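Local coordinates for glycosyl hydrolases family 2, sugar binding domain protein (Bacteroides uniformis str. 3978 T3 ii, PDB 6D1P) that probably hydrolyses beta-glucuronides as a gut-bacterial beta-glucuronidase of glycosyl hydrolase family 2, cleaving O-glycosidic bonds, at residues Thr437-Lys440 against Asp441-Arg444; Met622-Ile625 against Tyr626-Trp630; Ala797-Ser800 against Lys801-Lys805. All coordinates share one frame; numbering follows the deposited sequence.

Interaction 1. Residues Thr437-Lys440 against Asp441-Arg444; sequences TFEK and DSIR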
loop_
_atom_site.group_PDB
_atom_site.type_symbol
_atom_site.label_atom_id
_atom_site.label_comp_id
_atom_site.label_asym_id
_atom_site.label_seq_id
_atom_site.Cartn_x
_atom_site.Cartn_y
_atom_site.Cartn_z
ATOM N N THR A 437 13.822 10.005 26.080
ATOM C CA THR A 437 14.989 9.902 26.936
ATOM C C THR A 437 16.108 9.165 26.219
ATOM O O THR A 437 15.891 8.418 25.264
ATOM C CB THR A 437 14.670 9.137 28.219
ATOM O OG1 THR A 437 14.579 7.737 27.902
ATOM C CG2 THR A 437 13.353 9.620 28.834
ATOM N N PHE A 438 17.311 9.364 26.729
ATOM C CA PHE A 438 18.468 8.587 26.319
ATOM C C PHE A 438 19.389 8.518 27.530
ATOM O O PHE A 438 20.013 9.521 27.890
ATOM C CB PHE A 438 19.157 9.222 25.122
ATOM C CG PHE A 438 20.249 8.389 24.563
ATOM C CD1 PHE A 438 19.971 7.425 23.606
ATOM C CD2 PHE A 438 21.561 8.534 25.025
ATOM C CE1 PHE A 438 20.995 6.635 23.082
ATOM C CE2 PHE A 438 22.583 7.747 24.517
ATOM C CZ PHE A 438 22.303 6.796 23.545
ATOM N N GLU A 439 19.466 7.347 28.157
ATOM C CA GLU A 439 20.127 7.168 29.444
ATOM C C GLU A 439 21.371 6.316 29.242
ATOM O O GLU A 439 21.284 5.087 29.134
ATOM C CB GLU A 439 19.167 6.528 30.441
ATOM C CG GLU A 439 17.989 7.437 30.786
ATOM C CD GLU A 439 16.851 6.706 31.488
ATOM O OE1 GLU A 439 16.935 5.466 31.665
ATOM O OE2 GLU A 439 15.868 7.386 31.863
ATOM N N LYS A 440 22.533 6.967 29.196
ATOM C CA LYS A 440 23.753 6.213 28.937
ATOM C C LYS A 440 23.968 5.151 30.003
ATOM O O LYS A 440 24.395 4.034 29.692
ATOM C CB LYS A 440 24.952 7.146 28.861
ATOM C CG LYS A 440 24.834 8.178 27.786
ATOM C CD LYS A 440 26.093 9.014 27.702
ATOM C CE LYS A 440 26.090 9.814 26.403
ATOM N NZ LYS A 440 27.318 10.641 26.251
ATOM N N ASP A 441 23.631 5.470 31.265
ATOM C CA ASP A 441 23.891 4.541 32.357
ATOM C C ASP A 441 22.972 3.331 32.285
ATOM O O ASP A 441 23.402 2.206 32.572
ATOM C CB ASP A 441 23.775 5.251 33.716
ATOM C CG ASP A 441 22.437 5.984 33.913
ATOM O OD1 ASP A 441 21.473 5.784 33.122
ATOM O OD2 ASP A 441 22.356 6.776 34.886
ATOM N N SER A 442 21.712 3.541 31.888
ATOM C CA SER A 442 20.804 2.423 31.664
ATOM C C SER A 442 21.268 1.564 30.498
ATOM O O SER A 442 21.103 0.343 30.515
ATOM C CB SER A 442 19.386 2.935 31.405
ATOM O OG SER A 442 18.985 3.820 32.422
ATOM N N ILE A 443 21.823 2.187 29.464
ATOM C CA ILE A 443 22.331 1.422 28.332
ATOM C C ILE A 443 23.551 0.608 28.753
ATOM O O ILE A 443 23.643 -0.594 28.468
ATOM C CB ILE A 443 22.634 2.361 27.148
ATOM C CG1 ILE A 443 21.337 2.943 26.596
ATOM C CG2 ILE A 443 23.366 1.616 26.043
ATOM C CD1 ILE A 443 21.541 4.066 25.615
ATOM N N ARG A 444 24.493 1.246 29.460
ATOM C CA ARG A 444 25.599 0.509 30.064
ATOM C C ARG A 444 25.087 -0.689 30.855
ATOM O O ARG A 444 25.555 -1.820 30.668
ATOM C CB ARG A 444 26.418 1.429 30.980
ATOM C CG ARG A 444 27.754 1.871 30.430
ATOM C CD ARG A 444 28.613 2.537 31.505
ATOM N NE ARG A 444 29.425 1.598 32.283
ATOM C CZ ARG A 444 30.538 1.017 31.832
ATOM N NH1 ARG A 444 30.964 1.252 30.594
ATOM N NH2 ARG A 444 31.232 0.197 32.610
#
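Phe438 and Ile443 meet where a loop enters helix 440-457 of the TIM barrel domain, and together they form a hydrophobic staple: Phe438 immediately precedes the N-cap residue, Glu439, and Ile443 is the fourth residue after it. With CG anti to the backbone N (chi1 -173°), the phenyl ring swings back over the first turn. Ile443 CD1 lies above one face of that ring, displaced toward the rim, 3.5 Å from Phe438 CZ and 3.9 Å from the ring centroid, a CH-pi contact. A flat aromatic group and a branched aliphatic one suit this junction, and Trp389 and Phe470 also pack on Ile443.

At Glu439, both backbone and side chain serve the helix. Its extended chain holds the carboxylate alongside Ser442, whose OG donates to Glu439 OE1 at 2.7 Å. An alanine in place of the serine removes this donor, and the carboxylate of Glu439 would probably be freer to turn. The hydroxyl approaches the anti side of the carboxylate, 29° out of its plane. The backbone O of Glu439 accepts from Ile443 N at 3.0 Å. Asp441 adds a second acid near this helix end, where negative charge is generally favourable: its OD1 receives a weak bond from Ser442 N at 2.6 Å, and it also lies 3.6 Å from Glu439 CB.

The extended chain of Lys440 packs on Phe470. Arg444, one turn on, turns its guanidinium elsewhere, bridging to Asp473 and bonding the carbonyl of Phe470. What joins these two basic residues is backbone: the N-H of Arg444 meets Lys440 O in a nearly straight bond, with an N-H...O angle of 177° over an N-to-O distance of 2.8 Å.

Interaction 2. Residues Met622-Ile625 against Tyr626-Trp630; sequences MLHI and YGHSW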
loop_
_atom_site.group_PDB
_atom_site.type_symbol
_atom_site.label_atom_id
_atom_site.label_comp_id
_atom_site.label_asym_id
_atom_site.label_seq_id
_atom_site.Cartn_x
_atom_site.Cartn_y
_atom_site.Cartn_z
ATOM N N MET A 622 44.828 -13.966 -10.986
ATOM C CA MET A 622 43.839 -13.166 -11.681
ATOM C C MET A 622 44.525 -11.905 -12.168
ATOM O O MET A 622 45.630 -11.561 -11.736
ATOM C CB MET A 622 42.626 -12.825 -10.793
ATOM C CG MET A 622 42.976 -12.149 -9.447
ATOM S SD MET A 622 43.406 -10.398 -9.598
ATOM C CE MET A 622 41.827 -9.665 -10.002
ATOM N N LEU A 623 43.837 -11.219 -13.067
ATOM C CA LEU A 623 44.322 -10.029 -13.742
ATOM C C LEU A 623 43.086 -9.250 -14.179
ATOM O O LEU A 623 42.203 -9.825 -14.821
ATOM C CB LEU A 623 45.185 -10.419 -14.948
ATOM C CG LEU A 623 45.767 -9.356 -15.871
ATOM C CD1 LEU A 623 46.849 -8.573 -15.159
ATOM C CD2 LEU A 623 46.336 -10.016 -17.127
ATOM N N HIS A 624 43.000 -7.970 -13.810
ATOM C CA HIS A 624 41.845 -7.143 -14.161
ATOM C C HIS A 624 42.331 -5.745 -14.480
ATOM O O HIS A 624 42.780 -5.022 -13.588
ATOM C CB HIS A 624 40.800 -7.087 -13.037
ATOM C CG HIS A 624 39.593 -6.239 -13.364
ATOM N ND1 HIS A 624 38.417 -6.767 -13.862
ATOM C CD2 HIS A 624 39.394 -4.903 -13.277
ATOM C CE1 HIS A 624 37.543 -5.795 -14.054
ATOM N NE2 HIS A 624 38.112 -4.652 -13.711
ATOM N N ILE A 625 42.222 -5.362 -15.746
ATOM C CA ILE A 625 42.455 -3.981 -16.125
ATOM C C ILE A 625 41.295 -3.142 -15.622
ATOM O O ILE A 625 40.127 -3.453 -15.885
ATOM C CB ILE A 625 42.591 -3.861 -17.646
ATOM C CG1 ILE A 625 43.692 -4.804 -18.158
ATOM C CG2 ILE A 625 42.818 -2.410 -18.033
ATOM C CD1 ILE A 625 43.617 -5.070 -19.661
ATOM N N TYR A 626 41.604 -2.076 -14.900
ATOM C CA TYR A 626 40.549 -1.200 -14.431
ATOM C C TYR A 626 39.987 -0.411 -15.609
ATOM O O TYR A 626 40.714 0.333 -16.275
ATOM C CB TYR A 626 41.064 -0.274 -13.326
ATOM C CG TYR A 626 40.111 0.849 -13.015
ATOM C CD1 TYR A 626 38.746 0.605 -12.823
ATOM C CD2 TYR A 626 40.556 2.161 -12.940
ATOM C CE1 TYR A 626 37.867 1.647 -12.559
ATOM C CE2 TYR A 626 39.689 3.200 -12.669
ATOM C CZ TYR A 626 38.349 2.934 -12.477
ATOM O OH TYR A 626 37.488 3.977 -12.218
ATOM N N GLY A 627 38.685 -0.571 -15.859
ATOM C CA GLY A 627 38.015 0.201 -16.884
ATOM C C GLY A 627 37.090 -0.601 -17.782
ATOM O O GLY A 627 36.642 -0.082 -18.800
ATOM N N HIS A 628 36.792 -1.853 -17.429
ATOM C CA HIS A 628 35.821 -2.629 -18.195
ATOM C C HIS A 628 34.486 -1.895 -18.319
ATOM O O HIS A 628 33.809 -1.986 -19.352
ATOM C CB HIS A 628 35.592 -3.985 -17.536
ATOM C CG HIS A 628 36.677 -4.979 -17.780
ATOM N ND1 HIS A 628 36.515 -6.059 -18.620
ATOM C CD2 HIS A 628 37.927 -5.081 -17.271
ATOM C CE1 HIS A 628 37.621 -6.777 -18.628
ATOM N NE2 HIS A 628 38.494 -6.206 -17.818
ATOM N N SER A 629 34.075 -1.184 -17.262
ATOM C CA SER A 629 32.827 -0.435 -17.264
ATOM C C SER A 629 33.049 1.055 -17.508
ATOM O O SER A 629 32.178 1.869 -17.185
ATOM C CB SER A 629 32.062 -0.661 -15.954
ATOM O OG SER A 629 32.670 0.004 -14.847
ATOM N N TRP A 630 34.187 1.427 -18.093
ATOM C CA TRP A 630 34.523 2.826 -18.361
ATOM C C TRP A 630 34.671 2.986 -19.872
ATOM O O TRP A 630 35.762 2.771 -20.425
ATOM C CB TRP A 630 35.791 3.217 -17.600
ATOM C CG TRP A 630 36.128 4.675 -17.599
ATOM C CD1 TRP A 630 35.598 5.651 -18.400
ATOM C CD2 TRP A 630 37.091 5.330 -16.753
ATOM N NE1 TRP A 630 36.168 6.871 -18.102
ATOM C CE2 TRP A 630 37.083 6.700 -17.092
ATOM C CE3 TRP A 630 37.953 4.888 -15.738
ATOM C CZ2 TRP A 630 37.908 7.629 -16.459
ATOM C CZ3 TRP A 630 38.756 5.817 -15.098
ATOM C CH2 TRP A 630 38.735 7.167 -15.467
#
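Tyr626 touches His624 through its backbone, its N lying 3.9 Å from His624 CD2, next to strand 623-625. The CB of Tyr626 points away from the strand, and the phenol OH is hydrogen-bonded to Ser551 and His522. Gly627 follows with phi 135°, a backbone shape in which a CB would collide with the preceding carbonyl oxygen, so glycine suits the place. This residue also opens a type I beta turn that runs to Trp630.

His628, the second residue of the turn, folds its imidazole back onto the strand. The two histidine rings form an offset stack, with centroids 4.5 Å apart and planes inclined by 27°. The touching atom is His628 CD2, which sits over one face of the His624 ring, 3.3 Å from His624 CE1. That same CD2 of His628 lies 3.1 Å from Ile625 O, which meets the imidazole at its edge and in its plane. On the strand side, His624 CG is anti to the backbone N (chi1 180°), bringing the ring beside the following residues. A hydrogen bond at NE2 helps to fix each ring: His624 NE2 bonds Glu608, while His628 NE2 bonds Asp702, whose carboxylate also receives Ile625 N.

Trp630 closes the turn as its N donates to Gly627 O at 3.0 Å. Around this corner, Met622 packs on helix 609-617, Tyr626 and Trp630 on helix 550-564, Ile625 on strands 641-647 and 698-709, and His628 on strand 698-709.

Interaction 3. Residues Ala797-Ser800 against Lys801-Lys805; sequences ASDS and KRILK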
loop_
_atom_site.group_PDB
_atom_site.type_symbol
_atom_site.label_atom_id
_atom_site.label_comp_id
_atom_site.label_asym_id
_atom_site.label_seq_id
_atom_site.Cartn_x
_atom_site.Cartn_y
_atom_site.Cartn_z
ATOM N N ALA A 797 12.671 8.992 -21.723
ATOM C CA ALA A 797 13.687 9.375 -20.744
ATOM C C ALA A 797 13.624 10.876 -20.516
ATOM O O ALA A 797 13.575 11.653 -21.476
ATOM C CB ALA A 797 15.105 8.969 -21.185
ATOM N N SER A 798 13.636 11.273 -19.242
ATOM C CA SER A 798 13.616 12.670 -18.839
ATOM C C SER A 798 14.624 12.907 -17.724
ATOM O O SER A 798 14.965 11.994 -16.966
ATOM C CB SER A 798 12.226 13.080 -18.350
ATOM O OG SER A 798 11.234 12.436 -19.125
ATOM N N ASP A 799 15.108 14.143 -17.634
ATOM C CA ASP A 799 15.777 14.585 -16.422
ATOM C C ASP A 799 14.713 14.872 -15.372
ATOM O O ASP A 799 13.694 15.513 -15.659
ATOM C CB ASP A 799 16.640 15.823 -16.670
ATOM C CG ASP A 799 15.825 17.044 -16.999
ATOM O OD1 ASP A 799 15.129 17.042 -18.040
ATOM O OD2 ASP A 799 15.867 18.002 -16.203
ATOM N N SER A 800 14.933 14.365 -14.161
ATOM C CA SER A 800 13.916 14.505 -13.125
ATOM C C SER A 800 13.548 15.963 -12.890
ATOM O O SER A 800 12.404 16.261 -12.533
ATOM C CB SER A 800 14.407 13.844 -11.840
ATOM O OG SER A 800 14.806 12.517 -12.141
ATOM N N LYS A 801 14.489 16.881 -13.111
ATOM C CA LYS A 801 14.224 18.303 -12.951
ATOM C C LYS A 801 13.412 18.894 -14.100
ATOM O O LYS A 801 13.001 20.052 -14.001
ATOM C CB LYS A 801 15.548 19.052 -12.796
ATOM C CG LYS A 801 16.289 18.685 -11.516
ATOM C CD LYS A 801 17.491 19.568 -11.264
ATOM C CE LYS A 801 17.784 19.671 -9.766
ATOM N NZ LYS A 801 19.063 20.397 -9.491
ATOM N N ARG A 802 13.197 18.145 -15.184
ATOM C CA ARG A 802 12.316 18.562 -16.281
ATOM C C ARG A 802 12.818 19.803 -17.012
ATOM O O ARG A 802 12.027 20.527 -17.622
ATOM C CB ARG A 802 10.883 18.803 -15.789
ATOM C CG ARG A 802 10.157 17.551 -15.384
ATOM C CD ARG A 802 10.292 16.463 -16.447
ATOM N NE ARG A 802 9.497 15.284 -16.099
ATOM C CZ ARG A 802 8.618 14.694 -16.909
ATOM N NH1 ARG A 802 8.427 15.147 -18.154
ATOM N NH2 ARG A 802 7.944 13.627 -16.481
ATOM N N ILE A 803 14.118 20.075 -16.964
ATOM C CA ILE A 803 14.649 21.189 -17.739
ATOM C C ILE A 803 14.983 20.773 -19.172
ATOM O O ILE A 803 14.892 21.593 -20.087
ATOM C CB ILE A 803 15.870 21.823 -17.042
ATOM C CG1 ILE A 803 16.960 20.776 -16.776
ATOM C CG2 ILE A 803 15.430 22.525 -15.762
ATOM C CD1 ILE A 803 18.207 21.317 -16.065
ATOM N N LEU A 804 15.351 19.525 -19.400
ATOM C CA LEU A 804 15.549 19.073 -20.766
ATOM C C LEU A 804 14.237 18.526 -21.308
ATOM O O LEU A 804 13.340 18.158 -20.552
ATOM C CB LEU A 804 16.641 18.000 -20.836
ATOM C CG LEU A 804 17.919 18.212 -20.018
ATOM C CD1 LEU A 804 18.885 17.024 -20.170
ATOM C CD2 LEU A 804 18.600 19.507 -20.427
ATOM N N LYS A 805 14.132 18.475 -22.633
ATOM C CA LYS A 805 12.954 17.919 -23.276
ATOM C C LYS A 805 13.040 16.401 -23.266
ATOM O O LYS A 805 14.111 15.826 -23.481
ATOM C CB LYS A 805 12.823 18.437 -24.711
ATOM C CG LYS A 805 12.480 19.936 -24.832
ATOM C CD LYS A 805 10.966 20.188 -24.807
ATOM C CE LYS A 805 10.602 21.586 -24.270
ATOM N NZ LYS A 805 9.637 21.532 -23.105
#
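Asp799 grips the loop that follows it with both carboxylate oxygens. Asp799 OD2 accepts from Ile803 N at 2.8 Å, using its syn lone pair, and Asp799 OD1 accepts from Leu804 N, also at 2.8 Å, the amide approaching from above the carboxylate plane. A third bond comes from the backbone: Arg802 N donates to Asp799 O at 2.7 Å, standing well above the carbonyl plane. Asp799 CG lies between its own backbone N and carbonyl carbon (chi1 67°), a torsion that turns the carboxylate in over the loop. Aspartate suits the place because its short arm carries two acceptors matching two successive amides, and those N-H groups would probably help to stabilise its buried negative charge.

The Arg802-to-Asp799 bond closes a type I beta turn over residues 799-802, the first part of the connection in a beta hairpin whose arms are the adjacent antiparallel strands 793-799 and 807-811. Arg802 has a positive phi of 64°, and from there the chain curls round the carboxylate before entering the second arm.

Outside the polar centre, aliphatic atoms pack against the acid. Ile803 CG1 comes to 3.0 Å from Asp799 OD2, a tight approach, while Leu804 CB lies 3.3 Å from OD1 of the same aspartate. Lys801 CB rests 3.6 Å from Asp799 OD2, its extended chain leading off. The leucine also packs on Ile719 and Leu737 of strands 718-723 and 730-738. On another flank, Ser798 OG sits over one face of the Arg802 guanidinium, 4.0 Å from Arg802 NH1; the serine hydroxyl is hydrogen-bonded to Thr806 OG1. Arg802 itself packs on Asp758 of the second subunit.

Overall arrangement
Followed from the N terminus, the three contacts come one after another, none enclosing or crossing another, and each shapes a short piece of continuous chain. Interaction 1 starts helix 440-457 in the TIM barrel domain, after the loop from strand 420-432. Interaction 2 turns the chain between strands 623-625 and 632-634, which belong to two different sheets, and lies on the opposite side of the chain's centre from interaction 1. Interaction 3 closes the hairpin between strands 793-799 and 807-811 near the C terminus, within reach of the second subunit. Interactions 2 and 3 have centres about 32 Å apart, whereas the centre of interaction 1 is about 49 Å from either.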